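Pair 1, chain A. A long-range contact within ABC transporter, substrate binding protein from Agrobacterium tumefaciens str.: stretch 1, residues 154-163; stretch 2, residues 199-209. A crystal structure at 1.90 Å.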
# COMPACT_ATOMS: atom_id res chain seq x y z
N THR A 154 -19.92 4.91 -5.49
CA THR A 154 -19.31 4.84 -6.79
C THR A 154 -18.68 6.19 -7.07
O THR A 154 -18.96 7.18 -6.38
CB THR A 154 -20.33 4.53 -7.92
OG1 THR A 154 -21.17 5.67 -8.14
CG2 THR A 154 -21.17 3.30 -7.62
N ARG A 155 -17.87 6.25 -8.12
CA ARG A 155 -17.24 7.49 -8.52
C ARG A 155 -18.24 8.51 -9.08
O ARG A 155 -18.11 9.69 -8.83
CB ARG A 155 -16.10 7.19 -9.50
CG ARG A 155 -14.86 6.72 -8.73
CD ARG A 155 -13.95 5.86 -9.52
NE ARG A 155 -12.91 5.29 -8.67
CZ ARG A 155 -13.01 4.14 -8.01
NH1 ARG A 155 -12.00 3.71 -7.29
NH2 ARG A 155 -14.11 3.39 -8.10
N ALA A 156 -19.23 8.04 -9.84
CA ALA A 156 -20.35 8.89 -10.26
C ALA A 156 -21.04 9.53 -9.06
O ALA A 156 -21.27 10.74 -9.06
CB ALA A 156 -21.35 8.11 -11.08
N GLU A 157 -21.37 8.72 -8.05
CA GLU A 157 -22.02 9.22 -6.83
C GLU A 157 -21.15 10.18 -6.04
O GLU A 157 -21.65 11.11 -5.39
CB GLU A 157 -22.45 8.07 -5.90
CG GLU A 157 -23.61 7.27 -6.43
CD GLU A 157 -24.05 6.13 -5.51
OE1 GLU A 157 -23.57 6.04 -4.38
OE2 GLU A 157 -24.90 5.33 -5.93
N PHE A 158 -19.84 9.94 -6.06
CA PHE A 158 -18.91 10.80 -5.35
C PHE A 158 -18.98 12.20 -5.95
O PHE A 158 -19.12 13.18 -5.22
CB PHE A 158 -17.49 10.23 -5.49
CG PHE A 158 -16.52 10.70 -4.44
CD1 PHE A 158 -16.10 9.84 -3.41
CD2 PHE A 158 -15.96 11.97 -4.49
CE1 PHE A 158 -15.16 10.25 -2.44
CE2 PHE A 158 -15.02 12.41 -3.53
CZ PHE A 158 -14.62 11.55 -2.49
N VAL A 159 -18.87 12.26 -7.27
CA VAL A 159 -18.86 13.53 -8.00
C VAL A 159 -20.19 14.27 -7.81
O VAL A 159 -20.20 15.47 -7.52
CB VAL A 159 -18.57 13.31 -9.50
CG1 VAL A 159 -18.84 14.58 -10.32
CG2 VAL A 159 -17.10 12.85 -9.70
N ASP A 160 -21.29 13.54 -7.95
CA ASP A 160 -22.64 14.11 -7.70
C ASP A 160 -22.78 14.66 -6.28
O ASP A 160 -23.31 15.75 -6.10
CB ASP A 160 -23.72 13.06 -7.97
CG ASP A 160 -25.13 13.65 -7.96
OD1 ASP A 160 -25.35 14.74 -8.55
OD2 ASP A 160 -26.03 13.02 -7.37
N TYR A 161 -22.31 13.93 -5.27
CA TYR A 161 -22.38 14.41 -3.89
C TYR A 161 -21.60 15.72 -3.73
O TYR A 161 -22.08 16.67 -3.11
CB TYR A 161 -21.85 13.36 -2.89
CG TYR A 161 -21.68 13.89 -1.48
CD1 TYR A 161 -22.71 13.79 -0.54
CD2 TYR A 161 -20.51 14.52 -1.09
CE1 TYR A 161 -22.56 14.30 0.77
CE2 TYR A 161 -20.35 15.03 0.20
CZ TYR A 161 -21.37 14.91 1.13
OH TYR A 161 -21.18 15.42 2.41
N LEU A 162 -20.38 15.76 -4.29
CA LEU A 162 -19.55 16.96 -4.25
C LEU A 162 -20.26 18.16 -4.85
O LEU A 162 -20.18 19.27 -4.33
CB LEU A 162 -18.24 16.73 -5.01
CG LEU A 162 -17.26 15.73 -4.40
CD1 LEU A 162 -16.00 15.67 -5.27
CD2 LEU A 162 -16.95 16.06 -2.93
N GLU A 163 -20.95 17.92 -5.96
CA GLU A 163 -21.70 18.96 -6.66
C GLU A 163 -22.93 19.40 -5.86
O GLU A 163 -23.11 20.59 -5.60
CB GLU A 163 -22.05 18.52 -8.09
CG GLU A 163 -20.82 18.60 -9.01
CD GLU A 163 -20.90 17.79 -10.33
OE1 GLU A 163 -21.96 17.18 -10.64
OE2 GLU A 163 -19.87 17.77 -11.05
N TRP A 199 -10.84 11.53 -15.08
CA TRP A 199 -10.48 12.94 -15.05
C TRP A 199 -11.64 13.84 -14.60
O TRP A 199 -11.42 14.85 -13.96
CB TRP A 199 -9.89 13.37 -16.40
CG TRP A 199 -8.70 12.53 -16.70
CD1 TRP A 199 -8.61 11.50 -17.59
CD2 TRP A 199 -7.45 12.59 -16.02
NE1 TRP A 199 -7.36 10.94 -17.53
CE2 TRP A 199 -6.63 11.59 -16.58
CE3 TRP A 199 -6.94 13.40 -15.00
CZ2 TRP A 199 -5.32 11.38 -16.15
CZ3 TRP A 199 -5.65 13.20 -14.59
CH2 TRP A 199 -4.85 12.19 -15.16
N SER A 200 -12.86 13.43 -14.91
CA SER A 200 -14.03 14.13 -14.36
C SER A 200 -14.03 14.05 -12.82
O SER A 200 -14.37 15.03 -12.14
CB SER A 200 -15.34 13.59 -14.95
OG SER A 200 -15.53 12.22 -14.61
N VAL A 201 -13.65 12.88 -12.28
CA VAL A 201 -13.51 12.73 -10.83
C VAL A 201 -12.41 13.65 -10.28
O VAL A 201 -12.64 14.37 -9.33
CB VAL A 201 -13.21 11.26 -10.41
CG1 VAL A 201 -13.04 11.14 -8.87
CG2 VAL A 201 -14.32 10.31 -10.91
N ILE A 202 -11.23 13.63 -10.90
CA ILE A 202 -10.11 14.47 -10.45
C ILE A 202 -10.50 15.95 -10.51
O ILE A 202 -10.27 16.72 -9.56
CB ILE A 202 -8.81 14.21 -11.27
CG1 ILE A 202 -8.42 12.73 -11.21
CG2 ILE A 202 -7.65 15.05 -10.76
CD1 ILE A 202 -8.54 12.14 -9.81
N LYS A 203 -11.11 16.35 -11.62
CA LYS A 203 -11.59 17.74 -11.77
C LYS A 203 -12.60 18.12 -10.68
O LYS A 203 -12.42 19.13 -10.01
CB LYS A 203 -12.18 17.95 -13.17
CG LYS A 203 -11.11 17.97 -14.27
CD LYS A 203 -11.71 17.86 -15.68
CE LYS A 203 -10.62 17.83 -16.79
NZ LYS A 203 -9.81 19.11 -16.89
N ALA A 204 -13.62 17.28 -10.48
CA ALA A 204 -14.59 17.51 -9.39
C ALA A 204 -13.91 17.69 -8.03
O ALA A 204 -14.30 18.56 -7.25
CB ALA A 204 -15.61 16.39 -9.32
N MET A 205 -12.89 16.87 -7.73
CA MET A 205 -12.20 16.96 -6.44
C MET A 205 -11.46 18.30 -6.34
O MET A 205 -11.45 18.95 -5.28
CB MET A 205 -11.23 15.77 -6.21
CG MET A 205 -11.91 14.40 -5.89
SD MET A 205 -10.80 13.03 -5.40
CE MET A 205 -10.03 12.75 -6.97
N GLY A 206 -10.82 18.71 -7.44
CA GLY A 206 -10.14 20.01 -7.48
C GLY A 206 -11.09 21.19 -7.26
O GLY A 206 -10.74 22.13 -6.56
N ALA A 207 -12.29 21.12 -7.84
CA ALA A 207 -13.35 22.13 -7.62
C ALA A 207 -13.89 22.12 -6.19
O ALA A 207 -14.24 23.18 -5.65
CB ALA A 207 -14.47 21.91 -8.59
N ALA A 208 -13.91 20.94 -5.56
CA ALA A 208 -14.21 20.82 -4.14
C ALA A 208 -13.04 21.19 -3.22
O ALA A 208 -13.13 21.04 -2.00
CB ALA A 208 -14.72 19.40 -3.82
N GLY A 209 -11.94 21.69 -3.78
CA GLY A 209 -10.81 22.12 -2.97
C GLY A 209 -10.15 20.97 -2.24
O GLY A 209 -9.77 21.10 -1.07

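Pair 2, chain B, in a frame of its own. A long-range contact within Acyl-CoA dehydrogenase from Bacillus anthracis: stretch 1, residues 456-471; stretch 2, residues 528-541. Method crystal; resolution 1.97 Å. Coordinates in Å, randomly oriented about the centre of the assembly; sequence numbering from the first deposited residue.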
# COMPACT_ATOMS: atom_id res chain seq x y z
N PRO B 456 23.07 15.78 -22.79
CA PRO B 456 22.16 14.77 -22.22
C PRO B 456 21.85 15.11 -20.76
O PRO B 456 22.74 15.60 -20.06
CB PRO B 456 22.97 13.47 -22.31
CG PRO B 456 23.96 13.71 -23.43
CD PRO B 456 24.29 15.18 -23.38
N LEU B 457 20.61 14.90 -20.32
CA LEU B 457 20.23 15.18 -18.92
C LEU B 457 20.09 16.68 -18.58
O LEU B 457 19.89 17.04 -17.42
CB LEU B 457 21.21 14.51 -17.93
CG LEU B 457 21.09 13.02 -17.60
CD1 LEU B 457 20.80 12.15 -18.82
CD2 LEU B 457 22.32 12.51 -16.85
N ALA B 458 20.17 17.54 -19.60
CA ALA B 458 20.04 18.99 -19.40
C ALA B 458 18.79 19.35 -18.59
O ALA B 458 18.87 20.10 -17.62
CB ALA B 458 20.03 19.72 -20.76
N LEU B 459 17.65 18.82 -19.01
CA LEU B 459 16.39 19.12 -18.34
C LEU B 459 16.39 18.61 -16.88
O LEU B 459 15.95 19.31 -15.97
CB LEU B 459 15.21 18.56 -19.13
CG LEU B 459 13.86 18.65 -18.41
CD1 LEU B 459 13.46 20.10 -18.14
CD2 LEU B 459 12.77 17.89 -19.18
N GLN B 460 16.93 17.41 -16.65
CA GLN B 460 16.88 16.81 -15.31
C GLN B 460 17.80 17.54 -14.35
O GLN B 460 17.44 17.75 -13.19
CB GLN B 460 17.15 15.30 -15.38
CG GLN B 460 16.04 14.51 -16.11
CD GLN B 460 16.00 14.76 -17.62
OE1 GLN B 460 17.04 14.85 -18.27
NE2 GLN B 460 14.80 14.87 -18.18
N LYS B 461 18.97 17.98 -14.84
CA LYS B 461 19.87 18.82 -14.05
C LYS B 461 19.21 20.14 -13.69
O LYS B 461 19.40 20.68 -12.60
CB LYS B 461 21.17 19.08 -14.81
CG LYS B 461 22.10 17.89 -14.93
CD LYS B 461 23.44 18.32 -15.53
CE LYS B 461 24.02 17.25 -16.45
NZ LYS B 461 24.86 17.83 -17.57
N TYR B 462 18.42 20.66 -14.61
CA TYR B 462 17.68 21.89 -14.38
C TYR B 462 16.63 21.71 -13.28
O TYR B 462 16.51 22.53 -12.37
CB TYR B 462 17.08 22.38 -15.72
CG TYR B 462 16.22 23.61 -15.59
CD1 TYR B 462 16.79 24.89 -15.59
CD2 TYR B 462 14.85 23.49 -15.42
CE1 TYR B 462 15.97 26.02 -15.45
CE2 TYR B 462 14.04 24.60 -15.27
CZ TYR B 462 14.60 25.85 -15.28
OH TYR B 462 13.76 26.93 -15.14
N LEU B 463 15.87 20.62 -13.33
CA LEU B 463 14.87 20.37 -12.30
C LEU B 463 15.49 20.14 -10.91
O LEU B 463 14.96 20.61 -9.89
CB LEU B 463 13.96 19.19 -12.69
CG LEU B 463 13.24 19.35 -14.02
CD1 LEU B 463 12.56 18.06 -14.38
CD2 LEU B 463 12.23 20.49 -13.96
N VAL B 464 16.62 19.44 -10.89
CA VAL B 464 17.32 19.17 -9.64
C VAL B 464 17.72 20.50 -8.96
O VAL B 464 17.46 20.71 -7.76
CB VAL B 464 18.54 18.24 -9.89
CG1 VAL B 464 19.59 18.38 -8.80
CG2 VAL B 464 18.08 16.78 -10.02
N ASN B 465 18.34 21.39 -9.75
CA ASN B 465 18.70 22.73 -9.28
C ASN B 465 17.49 23.53 -8.76
O ASN B 465 17.54 24.12 -7.67
CB ASN B 465 19.43 23.53 -10.37
CG ASN B 465 20.93 23.56 -10.16
OD1 ASN B 465 21.42 24.16 -9.19
ND2 ASN B 465 21.68 22.93 -11.07
N ASN B 466 16.41 23.52 -9.52
CA ASN B 466 15.22 24.26 -9.10
C ASN B 466 14.53 23.65 -7.88
O ASN B 466 13.94 24.37 -7.07
CB ASN B 466 14.25 24.44 -10.26
CG ASN B 466 14.70 25.54 -11.26
OD1 ASN B 466 13.93 25.96 -12.13
ND2 ASN B 466 15.94 26.00 -11.12
N ALA B 467 14.62 22.32 -7.76
CA ALA B 467 14.07 21.60 -6.60
C ALA B 467 14.76 22.06 -5.32
O ALA B 467 14.10 22.23 -4.28
CB ALA B 467 14.19 20.07 -6.77
N LYS B 468 16.08 22.26 -5.40
CA LYS B 468 16.86 22.74 -4.26
C LYS B 468 16.38 24.11 -3.79
O LYS B 468 16.17 24.33 -2.60
CB LYS B 468 18.36 22.80 -4.60
CG LYS B 468 19.00 21.42 -4.74
CD LYS B 468 20.49 21.49 -4.96
CE LYS B 468 20.98 20.13 -5.44
NZ LYS B 468 22.45 20.04 -5.41
N LYS B 469 16.21 25.02 -4.75
CA LYS B 469 15.67 26.36 -4.51
C LYS B 469 14.27 26.32 -3.89
O LYS B 469 13.99 27.08 -2.95
CB LYS B 469 15.64 27.16 -5.82
CG LYS B 469 17.03 27.35 -6.43
CD LYS B 469 16.97 28.03 -7.80
CE LYS B 469 18.38 28.15 -8.36
NZ LYS B 469 18.35 28.58 -9.78
N ILE B 470 13.40 25.45 -4.41
CA ILE B 470 12.03 25.32 -3.90
C ILE B 470 12.05 24.83 -2.44
O ILE B 470 11.36 25.39 -1.59
CB ILE B 470 11.15 24.39 -4.80
CG1 ILE B 470 10.90 25.03 -6.17
CG2 ILE B 470 9.80 24.09 -4.15
CD1 ILE B 470 10.53 24.00 -7.26
N GLY B 471 12.86 23.81 -2.14
CA GLY B 471 13.00 23.30 -0.78
C GLY B 471 13.48 24.38 0.18
O GLY B 471 12.91 24.59 1.26
N LYS B 528 19.49 3.84 -18.02
CA LYS B 528 19.62 4.82 -16.95
C LYS B 528 19.02 6.18 -17.31
O LYS B 528 18.41 6.82 -16.46
CB LYS B 528 21.07 5.03 -16.55
CG LYS B 528 21.71 3.82 -15.93
CD LYS B 528 23.17 4.09 -15.64
CE LYS B 528 23.83 2.78 -15.35
NZ LYS B 528 25.25 2.83 -15.62
N VAL B 529 19.22 6.63 -18.55
CA VAL B 529 18.71 7.93 -18.98
C VAL B 529 17.18 7.92 -18.87
O VAL B 529 16.60 8.87 -18.36
CB VAL B 529 19.15 8.30 -20.41
CG1 VAL B 529 18.28 9.44 -21.00
CG2 VAL B 529 20.61 8.69 -20.44
N LEU B 530 16.58 6.84 -19.36
CA LEU B 530 15.14 6.64 -19.31
C LEU B 530 14.57 6.63 -17.88
O LEU B 530 13.62 7.35 -17.62
CB LEU B 530 14.77 5.35 -20.06
CG LEU B 530 14.87 5.43 -21.61
CD1 LEU B 530 14.62 4.07 -22.21
CD2 LEU B 530 13.94 6.48 -22.21
N TYR B 531 15.18 5.86 -16.99
CA TYR B 531 14.76 5.82 -15.58
C TYR B 531 14.79 7.23 -15.04
O TYR B 531 13.87 7.67 -14.37
CB TYR B 531 15.70 4.99 -14.70
CG TYR B 531 15.72 3.48 -14.90
CD1 TYR B 531 14.55 2.79 -15.22
CD2 TYR B 531 16.89 2.76 -14.71
CE1 TYR B 531 14.56 1.41 -15.36
CE2 TYR B 531 16.92 1.36 -14.85
CZ TYR B 531 15.74 0.71 -15.21
OH TYR B 531 15.72 -0.66 -15.37
N THR B 532 15.89 7.94 -15.35
CA THR B 532 16.14 9.29 -14.84
C THR B 532 15.12 10.32 -15.32
O THR B 532 14.61 11.09 -14.49
CB THR B 532 17.59 9.73 -15.17
OG1 THR B 532 18.47 8.79 -14.56
CG2 THR B 532 17.89 11.11 -14.61
N GLU B 533 14.82 10.33 -16.62
CA GLU B 533 13.82 11.25 -17.19
C GLU B 533 12.44 11.06 -16.56
O GLU B 533 11.77 12.02 -16.16
CB GLU B 533 13.71 11.04 -18.70
CG GLU B 533 14.90 11.63 -19.44
CD GLU B 533 14.99 11.19 -20.89
OE1 GLU B 533 14.39 10.15 -21.26
OE2 GLU B 533 15.67 11.90 -21.66
N VAL B 534 12.05 9.79 -16.47
CA VAL B 534 10.74 9.41 -16.01
C VAL B 534 10.61 9.67 -14.50
O VAL B 534 9.63 10.27 -14.05
CB VAL B 534 10.51 7.90 -16.38
CG1 VAL B 534 9.57 7.24 -15.44
CG2 VAL B 534 10.04 7.79 -17.86
N PHE B 535 11.62 9.26 -13.72
CA PHE B 535 11.54 9.45 -12.27
C PHE B 535 11.55 10.96 -11.92
O PHE B 535 10.77 11.42 -11.08
CB PHE B 535 12.68 8.73 -11.51
CG PHE B 535 12.70 9.04 -10.04
CD1 PHE B 535 11.85 8.38 -9.18
CD2 PHE B 535 13.52 10.05 -9.52
CE1 PHE B 535 11.82 8.68 -7.81
CE2 PHE B 535 13.51 10.37 -8.17
CZ PHE B 535 12.67 9.66 -7.30
N CYS B 536 12.46 11.69 -12.57
CA CYS B 536 12.59 13.13 -12.31
C CYS B 536 11.31 13.91 -12.57
O CYS B 536 10.89 14.72 -11.75
CB CYS B 536 13.75 13.72 -13.07
SG CYS B 536 15.29 13.40 -12.21
N GLN B 537 10.68 13.63 -13.71
CA GLN B 537 9.45 14.29 -14.05
C GLN B 537 8.40 14.10 -12.96
O GLN B 537 7.78 15.07 -12.49
CB GLN B 537 8.92 13.80 -15.40
CG GLN B 537 7.61 14.42 -15.75
CD GLN B 537 7.44 14.66 -17.24
OE1 GLN B 537 8.23 15.38 -17.86
NE2 GLN B 537 6.41 14.06 -17.82
N GLU B 538 8.19 12.84 -12.56
CA GLU B 538 7.17 12.56 -11.54
C GLU B 538 7.52 13.02 -10.13
O GLU B 538 6.66 13.53 -9.42
CB GLU B 538 6.76 11.08 -11.55
CG GLU B 538 5.78 10.76 -12.72
CD GLU B 538 5.88 9.31 -13.24
OE1 GLU B 538 5.17 8.95 -14.22
OE2 GLU B 538 6.68 8.52 -12.69
N ALA B 539 8.78 12.86 -9.72
CA ALA B 539 9.24 13.33 -8.40
C ALA B 539 9.19 14.86 -8.31
O ALA B 539 8.87 15.42 -7.26
CB ALA B 539 10.65 12.85 -8.13
N PHE B 540 9.53 15.53 -9.41
CA PHE B 540 9.46 17.00 -9.45
C PHE B 540 8.02 17.52 -9.37
O PHE B 540 7.76 18.50 -8.67
CB PHE B 540 10.12 17.54 -10.71
CG PHE B 540 10.32 19.02 -10.69
CD1 PHE B 540 11.37 19.58 -9.94
CD2 PHE B 540 9.47 19.87 -11.38
CE1 PHE B 540 11.59 20.97 -9.92
CE2 PHE B 540 9.66 21.27 -11.36
CZ PHE B 540 10.72 21.82 -10.64
N ASN B 541 7.11 16.85 -10.08
CA ASN B 541 5.67 17.04 -9.89
C ASN B 541 5.22 16.95 -8.42
O ASN B 541 4.55 17.86 -7.92
CB ASN B 541 4.85 16.10 -10.82
CG ASN B 541 4.95 16.53 -12.31
OD1 ASN B 541 5.38 17.64 -12.64
ND2 ASN B 541 4.52 15.63 -13.21
O HOH W 1 12.60 14.77 -16.27

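In both pairs two helices run side by side in the same general direction, and 14 central residues superpose with an RMSD of 0.4 Å over N, CA and C. The axes approach to 9.7 Å and cross at 26° in pair 1; in pair 2 they approach to 10.0 Å and cross at 36°. No hydrogen bond passes directly between the helices in either pair, so side-chain packing carries most of the contact, which buries 348 Å² in pair 1 and 509 Å² in pair 2.

The centre of the match is A:Val159 with A:Ala204, equivalent to B:Gln460 with B:Cys536. A:Val159 CA lies 6.0 Å from A:Ala204 CA, and B:Gln460 CA 6.4 Å from B:Cys536 CA; the second helix carries a small residue each time. Pair 1 fills the space with a branched apolar side chain: A:Val159 CG1 lies 3.8 Å from A:Ala204 CB, while A:Val159 CG2 lies 3.8 Å from A:Val201 CA. Pair 2 places a polar side chain at the same position. The aliphatic part of B:Gln460 packs on the second helix, with B:Gln460 CG 3.9 Å from B:Cys536 CB, and the folded chain (chi1 m, chi2 p) brings its NE2 to 3.5 Å from CG of B:Glu533, the counterpart of A:Val201. The buried amide is served by a water, which accepts from B:Gln460 NE2 at 2.9 Å and donates to B:Glu533 O at 2.9 Å, so that a water bridge joins the helices at a position where pair 1 has a valine packed on A:Ala204 and A:Val201.

One turn on, A:Leu162 and B:Leu463 coincide closely, with side-chain centres 0.6 Å apart and the same m, t rotamer. Their partners differ greatly in size. In pair 1, A:Leu162 CD2 meets A:Ala208 CB at 4.1 Å, and its CD1 lies 4.3 Å from A:Met205 CG. The match of A:Ala208 is B:Phe540, whose ring receives B:Leu463 CD2 over one face, 3.7 Å from the ring centroid and 10° off the normal. This ring is a knob among B:Leu463, B:Asn466, B:Ala467 and B:Ile470, and B:Phe540 alone has 109 Å² covered by the first helix.

Pair 1 places its aromatic ring on the first helix instead. A:Phe158, matched by B:Leu459, approaches A:Met205 obliquely, with A:Phe158 CE2 4.4 Å from A:Met205 CG. B:Leu459 makes no corresponding contact with B:Gln537, the match of A:Met205. Similar backbones thus accommodate a seam of A:Val159, A:Leu162 and A:Phe158 against A:Val201, A:Ala204, A:Met205 and A:Ala208 in one case, and a water-bridged glutamine beside a phenylalanine knob in the other.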